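Local coordinates for protein serine protease pet (Escherichia coli, PDB 4OM9) that acts as a secreted serine protease and enterotoxin of enteroaggregative E. coli, an autotransporter passenger that probably cleaves the host cytoskeletal protein alpha-fodrin, at residues A53-A59 with S79-Y85; T60-G64 with V111-A117. One frame throughout, in Å; residues are numbered along the deposited sequence.

Contact 1. Residues A53-A59 with S79-Y85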
ATOM      1  N   ALA A  53     -22.049  12.675  10.369  1.00 25.72           N
ATOM      2  CA  ALA A  53     -23.424  12.358   9.987  1.00 26.20           C
ATOM      3  C   ALA A  53     -23.899  11.055  10.638  1.00 24.86           C
ATOM      4  O   ALA A  53     -23.133  10.096  10.748  1.00 24.77           O
ATOM      5  CB  ALA A  53     -23.554  12.260   8.443  1.00 25.67           C
ATOM      6  N   THR A  54     -25.155  11.036  11.082  1.00 25.79           N
ATOM      7  CA  THR A  54     -25.801   9.793  11.474  1.00 25.09           C
ATOM      8  C   THR A  54     -25.858   8.834  10.289  1.00 24.31           C
ATOM      9  O   THR A  54     -25.954   9.265   9.147  1.00 24.58           O
ATOM     10  CB  THR A  54     -27.237  10.032  11.969  1.00 25.26           C
ATOM     11  OG1 THR A  54     -27.994  10.667  10.925  1.00 26.64           O
ATOM     12  CG2 THR A  54     -27.264  10.934  13.240  1.00 25.62           C
ATOM     13  N   ALA A  55     -25.830   7.535  10.574  1.00 30.89           N
ATOM     14  CA  ALA A  55     -25.987   6.491   9.567  1.00 29.68           C
ATOM     15  C   ALA A  55     -27.135   6.784   8.615  1.00 31.25           C
ATOM     16  O   ALA A  55     -27.011   6.591   7.405  1.00 31.90           O
ATOM     17  CB  ALA A  55     -26.205   5.161  10.230  1.00 28.64           C
ATOM     18  N   ASN A  56     -28.252   7.264   9.147  1.00 25.12           N
ATOM     19  CA  ASN A  56     -29.408   7.504   8.301  1.00 28.52           C
ATOM     20  C   ASN A  56     -29.416   8.929   7.727  1.00 29.27           C
ATOM     21  O   ASN A  56     -30.324   9.307   6.994  1.00 26.15           O
ATOM     22  CB  ASN A  56     -30.701   7.211   9.068  1.00 26.33           C
ATOM     23  CG  ASN A  56     -31.083   8.314  10.013  1.00 26.69           C
ATOM     24  OD1 ASN A  56     -30.305   9.252  10.265  1.00 26.63           O
ATOM     25  ND2 ASN A  56     -32.296   8.207  10.575  1.00 28.24           N
ATOM     26  N   GLY A  57     -28.421   9.724   8.106  1.00 28.95           N
ATOM     27  CA  GLY A  57     -28.269  11.062   7.576  1.00 26.00           C
ATOM     28  C   GLY A  57     -29.116  12.168   8.193  1.00 28.29           C
ATOM     29  O   GLY A  57     -28.846  13.342   7.937  1.00 30.51           O
ATOM     30  N   ALA A  58     -30.098  11.831   9.030  1.00 31.39           N
ATOM     31  CA  ALA A  58     -31.050  12.847   9.438  1.00 34.97           C
ATOM     32  C   ALA A  58     -30.523  13.757  10.557  1.00 34.14           C
ATOM     33  O   ALA A  58     -31.147  14.768  10.883  1.00 31.69           O
ATOM     34  CB  ALA A  58     -32.358  12.205   9.846  1.00 35.71           C
ATOM     35  N   ALA A  59     -29.371  13.431  11.126  1.00 27.66           N
ATOM     36  CA  ALA A  59     -28.790  14.323  12.121  1.00 27.42           C
ATOM     37  C   ALA A  59     -27.283  14.323  11.998  1.00 27.52           C
ATOM     38  O   ALA A  59     -26.727  13.485  11.317  1.00 27.79           O
ATOM     39  CB  ALA A  59     -29.225  13.917  13.575  1.00 26.48           C
ATOM     40  N   SER A  79     -36.483   9.389  12.881  1.00 61.09           N
ATOM     41  CA  SER A  79     -35.517   9.940  11.928  1.00 48.43           C
ATOM     42  C   SER A  79     -34.263  10.456  12.628  1.00 46.72           C
ATOM     43  O   SER A  79     -33.151  10.213  12.157  1.00 41.36           O
ATOM     44  CB  SER A  79     -36.137  11.059  11.088  1.00 53.19           C
ATOM     45  OG  SER A  79     -36.236  12.258  11.837  1.00 53.43           O
ATOM     46  N   ALA A  80     -34.445  11.165  13.745  1.00 43.10           N
ATOM     47  CA  ALA A  80     -33.336  11.760  14.483  1.00 40.08           C
ATOM     48  C   ALA A  80     -33.397  11.515  15.996  1.00 34.07           C
ATOM     49  O   ALA A  80     -32.459  11.864  16.699  1.00 33.47           O
ATOM     50  CB  ALA A  80     -33.266  13.259  14.202  1.00 33.47           C
ATOM     51  N   ASN A  81     -34.476  10.920  16.497  1.00 35.08           N
ATOM     52  CA  ASN A  81     -34.543  10.552  17.921  1.00 37.46           C
ATOM     53  C   ASN A  81     -33.663   9.326  18.248  1.00 35.88           C
ATOM     54  O   ASN A  81     -33.252   9.141  19.380  1.00 35.52           O
ATOM     55  CB  ASN A  81     -36.000  10.282  18.352  1.00 40.42           C
ATOM     56  CG  ASN A  81     -36.801  11.576  18.598  1.00 40.54           C
ATOM     57  OD1 ASN A  81     -37.180  11.876  19.736  1.00 48.59           O
ATOM     58  ND2 ASN A  81     -37.049  12.341  17.543  1.00 40.59           N
ATOM     59  N   TYR A  82     -33.398   8.493  17.248  1.00 42.39           N
ATOM     60  CA  TYR A  82     -32.604   7.279  17.410  1.00 43.89           C
ATOM     61  C   TYR A  82     -31.430   7.349  16.441  1.00 35.48           C
ATOM     62  O   TYR A  82     -31.611   7.335  15.230  1.00 38.19           O
ATOM     63  CB  TYR A  82     -33.453   6.029  17.151  1.00 48.36           C
ATOM     64  CG  TYR A  82     -34.753   6.000  17.936  1.00 62.41           C
ATOM     65  CD1 TYR A  82     -34.806   6.455  19.243  1.00 60.91           C
ATOM     66  CD2 TYR A  82     -35.928   5.526  17.362  1.00 66.82           C
ATOM     67  CE1 TYR A  82     -35.985   6.433  19.966  1.00 74.02           C
ATOM     68  CE2 TYR A  82     -37.114   5.500  18.073  1.00 65.66           C
ATOM     69  CZ  TYR A  82     -37.139   5.953  19.379  1.00 74.90           C
ATOM     70  OH  TYR A  82     -38.312   5.935  20.108  1.00 78.85           O
ATOM     71  N   GLN A  83     -30.228   7.465  16.978  1.00 33.29           N
ATOM     72  CA  GLN A  83     -29.069   7.725  16.144  1.00 32.47           C
ATOM     73  C   GLN A  83     -28.062   6.595  16.211  1.00 32.38           C
ATOM     74  O   GLN A  83     -27.741   6.078  17.293  1.00 32.60           O
ATOM     75  CB  GLN A  83     -28.418   9.046  16.547  1.00 31.84           C
ATOM     76  CG  GLN A  83     -29.411  10.175  16.529  1.00 32.03           C
ATOM     77  CD  GLN A  83     -28.779  11.529  16.695  1.00 31.50           C
ATOM     78  OE1 GLN A  83     -27.554  11.651  16.802  1.00 30.99           O
ATOM     79  NE2 GLN A  83     -29.614  12.566  16.730  1.00 31.73           N
ATOM     80  N   THR A  84     -27.574   6.215  15.040  1.00 32.18           N
ATOM     81  CA  THR A  84     -26.546   5.206  14.923  1.00 32.15           C
ATOM     82  C   THR A  84     -25.267   5.808  14.372  1.00 31.45           C
ATOM     83  O   THR A  84     -25.281   6.465  13.326  1.00 31.17           O
ATOM     84  CB  THR A  84     -26.985   4.063  14.011  1.00 32.77           C
ATOM     85  OG1 THR A  84     -28.037   3.335  14.636  1.00 35.99           O
ATOM     86  CG2 THR A  84     -25.815   3.115  13.729  1.00 32.76           C
ATOM     87  N   TYR A  85     -24.172   5.603  15.097  1.00 31.29           N
ATOM     88  CA  TYR A  85     -22.848   5.856  14.561  1.00 30.89           C
ATOM     89  C   TYR A  85     -22.049   4.567  14.741  1.00 33.76           C
ATOM     90  O   TYR A  85     -21.999   4.016  15.859  1.00 36.62           O
ATOM     91  CB  TYR A  85     -22.158   7.021  15.260  1.00 30.49           C
ATOM     92  CG  TYR A  85     -22.946   8.317  15.337  1.00 30.29           C
ATOM     93  CD1 TYR A  85     -23.893   8.521  16.335  1.00 30.50           C
ATOM     94  CD2 TYR A  85     -22.716   9.355  14.436  1.00 29.98           C
ATOM     95  CE1 TYR A  85     -24.598   9.713  16.425  1.00 30.39           C
ATOM     96  CE2 TYR A  85     -23.420  10.548  14.519  1.00 29.71           C
ATOM     97  CZ  TYR A  85     -24.361  10.720  15.522  1.00 29.99           C
ATOM     98  OH  TYR A  85     -25.068  11.909  15.620  1.00 29.97           O
TER
HETATM   99  O   HOH W   1     -28.792   7.315  12.275  1.00 30.72           O
HETATM  100  O   HOH W   2     -30.444   9.112  13.335  1.00 30.72           O
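Two direct hydrogen bonds from neighbouring residues of the loop 53-59 reach well-separated points of 79-85. Ala55 N gives its proton to Thr84 O at 3.0 Å, nearly straight, on the edge strand 82-85; Asn56 ND2 reaches Ser79 O at 2.7 Å in the turn before that strand. Between them sits water: water 1 accepts from both Asn56 N and Thr84 N, each at 3.2 Å, and water 2 lies 2.8 Å from Tyr82 O.

Main-chain bonds shape the loop: Gly57 N to Thr54 O at 2.7 Å closes a type I turn, and Thr54 N bonds to Ala59 O at 2.9 Å. Side chains reinforce it, Asn56 OD1 taking the proton of Ala58 N at 2.9 Å in an Asx turn and Thr54 OG1 accepting from Ala59 N at 3.1 Å. Across from it, Gln83 NE2 holds Ala80 O at 2.9 Å while Tyr85 OH donates to Gln83 OE1 at 2.8 Å.

Apolar contact is small: Ala59 CB meets Ala80 CB at 4.1 Å. Thr54 CG2 makes a van der Waals contact with Tyr85 OH at 3.4 Å. From strand 66-70, Thr69 touches Ala59 and Ala80, and Ala67 touches Gln83 and Tyr85.

With uncharged groups and two waters, the chemistry implies that directed hydrogen bonds, more than a broad greasy interface, hold the loop to the sheet edge in what is probably the protease domain.

Contact 2. Residues T60-G64 with V111-A117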
ATOM      1  N   THR A  60     -26.640  15.258  12.687  1.00 30.69           N
ATOM      2  CA  THR A  60     -25.200  15.429  12.661  1.00 31.52           C
ATOM      3  C   THR A  60     -24.600  15.580  14.063  1.00 32.18           C
ATOM      4  O   THR A  60     -24.987  16.491  14.802  1.00 29.94           O
ATOM      5  CB  THR A  60     -24.814  16.670  11.854  1.00 31.08           C
ATOM      6  OG1 THR A  60     -25.346  16.551  10.537  1.00 31.40           O
ATOM      7  CG2 THR A  60     -23.305  16.812  11.788  1.00 31.33           C
ATOM      8  N   SER A  61     -23.621  14.738  14.390  1.00 29.27           N
ATOM      9  CA  SER A  61     -22.943  14.829  15.672  1.00 29.41           C
ATOM     10  C   SER A  61     -22.154  16.120  15.786  1.00 29.41           C
ATOM     11  O   SER A  61     -21.530  16.566  14.831  1.00 29.22           O
ATOM     12  CB  SER A  61     -21.993  13.642  15.904  1.00 29.43           C
ATOM     13  OG  SER A  61     -21.090  13.941  16.959  1.00 29.66           O
ATOM     14  N   ILE A  62     -22.161  16.694  16.983  1.00 29.74           N
ATOM     15  CA  ILE A  62     -21.526  17.979  17.231  1.00 31.50           C
ATOM     16  C   ILE A  62     -20.459  17.746  18.322  1.00 31.06           C
ATOM     17  O   ILE A  62     -19.832  18.665  18.855  1.00 32.75           O
ATOM     18  CB  ILE A  62     -22.655  19.030  17.526  1.00 31.74           C
ATOM     19  CG1 ILE A  62     -22.846  19.884  16.290  1.00 30.19           C
ATOM     20  CG2 ILE A  62     -22.500  19.892  18.779  1.00 32.61           C
ATOM     21  CD1 ILE A  62     -23.393  19.083  15.183  1.00 34.10           C
ATOM     22  N   GLY A  63     -20.196  16.466  18.566  1.00 30.30           N
ATOM     23  CA  GLY A  63     -19.199  16.043  19.530  1.00 30.75           C
ATOM     24  C   GLY A  63     -19.818  15.736  20.874  1.00 31.22           C
ATOM     25  O   GLY A  63     -20.746  16.414  21.312  1.00 31.40           O
ATOM     26  N   GLY A  64     -19.289  14.708  21.526  1.00 31.53           N
ATOM     27  CA  GLY A  64     -19.679  14.340  22.873  1.00 32.15           C
ATOM     28  C   GLY A  64     -21.082  13.780  22.856  1.00 32.00           C
ATOM     29  O   GLY A  64     -21.420  12.933  22.038  1.00 31.57           O
ATOM     30  N   VAL A 111     -20.856  10.121  22.216  1.00 31.87           N
ATOM     31  CA  VAL A 111     -20.567   9.484  20.940  1.00 31.41           C
ATOM     32  C   VAL A 111     -19.091   9.117  20.795  1.00 31.51           C
ATOM     33  O   VAL A 111     -18.198   9.963  20.872  1.00 31.56           O
ATOM     34  CB  VAL A 111     -20.984  10.368  19.771  1.00 30.82           C
ATOM     35  CG1 VAL A 111     -20.560   9.722  18.424  1.00 30.47           C
ATOM     36  CG2 VAL A 111     -22.476  10.570  19.819  1.00 30.86           C
ATOM     37  N   VAL A 112     -18.846   7.843  20.558  1.00 31.68           N
ATOM     38  CA  VAL A 112     -17.487   7.349  20.494  1.00 31.96           C
ATOM     39  C   VAL A 112     -16.916   7.443  19.061  1.00 31.54           C
ATOM     40  O   VAL A 112     -15.715   7.628  18.891  1.00 31.75           O
ATOM     41  CB  VAL A 112     -17.442   5.898  21.040  1.00 32.53           C
ATOM     42  CG1 VAL A 112     -16.265   5.129  20.526  1.00 33.11           C
ATOM     43  CG2 VAL A 112     -17.415   5.921  22.550  1.00 33.40           C
ATOM     44  N   GLU A 113     -17.776   7.366  18.048  1.00 31.09           N
ATOM     45  CA  GLU A 113     -17.313   7.203  16.643  1.00 30.85           C
ATOM     46  C   GLU A 113     -16.756   8.446  15.958  1.00 30.54           C
ATOM     47  O   GLU A 113     -15.918   8.326  15.072  1.00 30.60           O
ATOM     48  CB  GLU A 113     -18.445   6.653  15.763  1.00 30.66           C
ATOM     49  CG  GLU A 113     -18.870   5.216  16.101  1.00 31.13           C
ATOM     50  CD  GLU A 113     -19.518   5.068  17.491  1.00 31.42           C
ATOM     51  OE1 GLU A 113     -19.839   6.093  18.143  1.00 31.25           O
ATOM     52  OE2 GLU A 113     -19.692   3.907  17.926  1.00 31.93           O
ATOM     53  N   THR A 114     -17.236   9.631  16.325  1.00 31.50           N
ATOM     54  CA  THR A 114     -16.794  10.853  15.658  1.00 32.70           C
ATOM     55  C   THR A 114     -16.599  11.962  16.663  1.00 35.45           C
ATOM     56  O   THR A 114     -17.234  11.961  17.720  1.00 36.90           O
ATOM     57  CB  THR A 114     -17.789  11.309  14.563  1.00 32.90           C
ATOM     58  OG1 THR A 114     -17.502  12.662  14.183  1.00 36.03           O
ATOM     59  CG2 THR A 114     -19.224  11.223  15.044  1.00 31.03           C
ATOM     60  N   ARG A 115     -15.710  12.903  16.361  1.00 31.03           N
ATOM     61  CA  ARG A 115     -15.514  14.029  17.268  1.00 33.19           C
ATOM     62  C   ARG A 115     -16.517  15.142  16.969  1.00 34.21           C
ATOM     63  O   ARG A 115     -16.566  16.151  17.684  1.00 31.34           O
ATOM     64  CB  ARG A 115     -14.081  14.557  17.206  1.00 32.87           C
ATOM     65  CG  ARG A 115     -13.106  13.797  18.115  1.00 33.95           C
ATOM     66  CD  ARG A 115     -12.784  12.438  17.550  1.00 31.92           C
ATOM     67  NE  ARG A 115     -12.038  12.572  16.299  1.00 34.98           N
ATOM     68  CZ  ARG A 115     -12.041  11.685  15.300  1.00 36.88           C
ATOM     69  NH1 ARG A 115     -12.766  10.572  15.366  1.00 34.99           N
ATOM     70  NH2 ARG A 115     -11.323  11.930  14.216  1.00 36.45           N
ATOM     71  N   GLY A 116     -17.329  14.937  15.935  1.00 29.86           N
ATOM     72  CA  GLY A 116     -18.434  15.832  15.624  1.00 29.61           C
ATOM     73  C   GLY A 116     -18.076  16.924  14.630  1.00 29.54           C
ATOM     74  O   GLY A 116     -16.905  17.138  14.332  1.00 30.54           O
ATOM     75  N   ALA A 117     -19.075  17.627  14.111  1.00 30.88           N
ATOM     76  CA  ALA A 117     -18.787  18.664  13.121  1.00 31.87           C
ATOM     77  C   ALA A 117     -18.365  19.956  13.818  1.00 31.18           C
ATOM     78  O   ALA A 117     -18.741  20.191  14.969  1.00 29.98           O
ATOM     79  CB  ALA A 117     -19.994  18.896  12.216  1.00 29.13           C
TER
HETATM   80  O   HOH W   3     -17.520  12.680  20.469  1.00 30.72           O
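Glycine meets glycine here, with Gly63 CA and Gly116 CA only 4.0 Å apart. Neither could carry a side chain: a CB on Gly116 would run into Gly63 N and Ile62 C, and one on Gly63 would strike Arg115 O, which already lies 3.2 Å from Gly63 CA.

Beside the glycine pair Ala117 N donates to Ser61 O at 2.8 Å; farther along, Val111 N donates to Gly64 O at 2.9 Å. Water 3 links the two segments between these bonds, accepting from Gly64 N at 2.9 Å and donating to Val111 O at 2.8 Å and Thr114 O at 2.9 Å. The 111-117 loop is bent by an ST turn, Gly116 N to Thr114 OG1 at 2.9 Å.

Side chains add modest packing: Ser61 CB touches Thr114 CG2 at 3.8 Å, and Thr60 CG2 touches Ala117 CB at 3.9 Å, with Leu224 and Tyr213 covering this end. The Arg115 side chain leaves 60-64 and bonds to the carbonyl of Gly401.

Strand 60-63 is an outer strand of a five-stranded antiparallel sheet, and the loop closes over its edge on the way to the second sheet, consistent with the two-barrel fold of chymotrypsin-like (clan PA) proteases.

In the fold
Both contacts pin a loop to an outermost strand of one five-stranded antiparallel sheet: contact 1 at strand 82-85, contact 2 at strand 60-63. The 53-59 loop runs straight into strand 60-63, so the two share a continuous piece of chain, and their centres lie about 11 Å apart. Tyr85 joins them, its ring packing beside Thr114 with Tyr85 CD2 and Thr114 CG2 4.0 Å apart. Contact 1, the more buried, combines one main-chain bond with one from Asn56, while Thr54 and Gln83 brace their own segments; contact 2 is partly open, with Arg115 exposed, and works through glycines and main-chain bonds. Each has bridging water, and contact 2 also touches strands 211-216 and 221-232 of the second sheet.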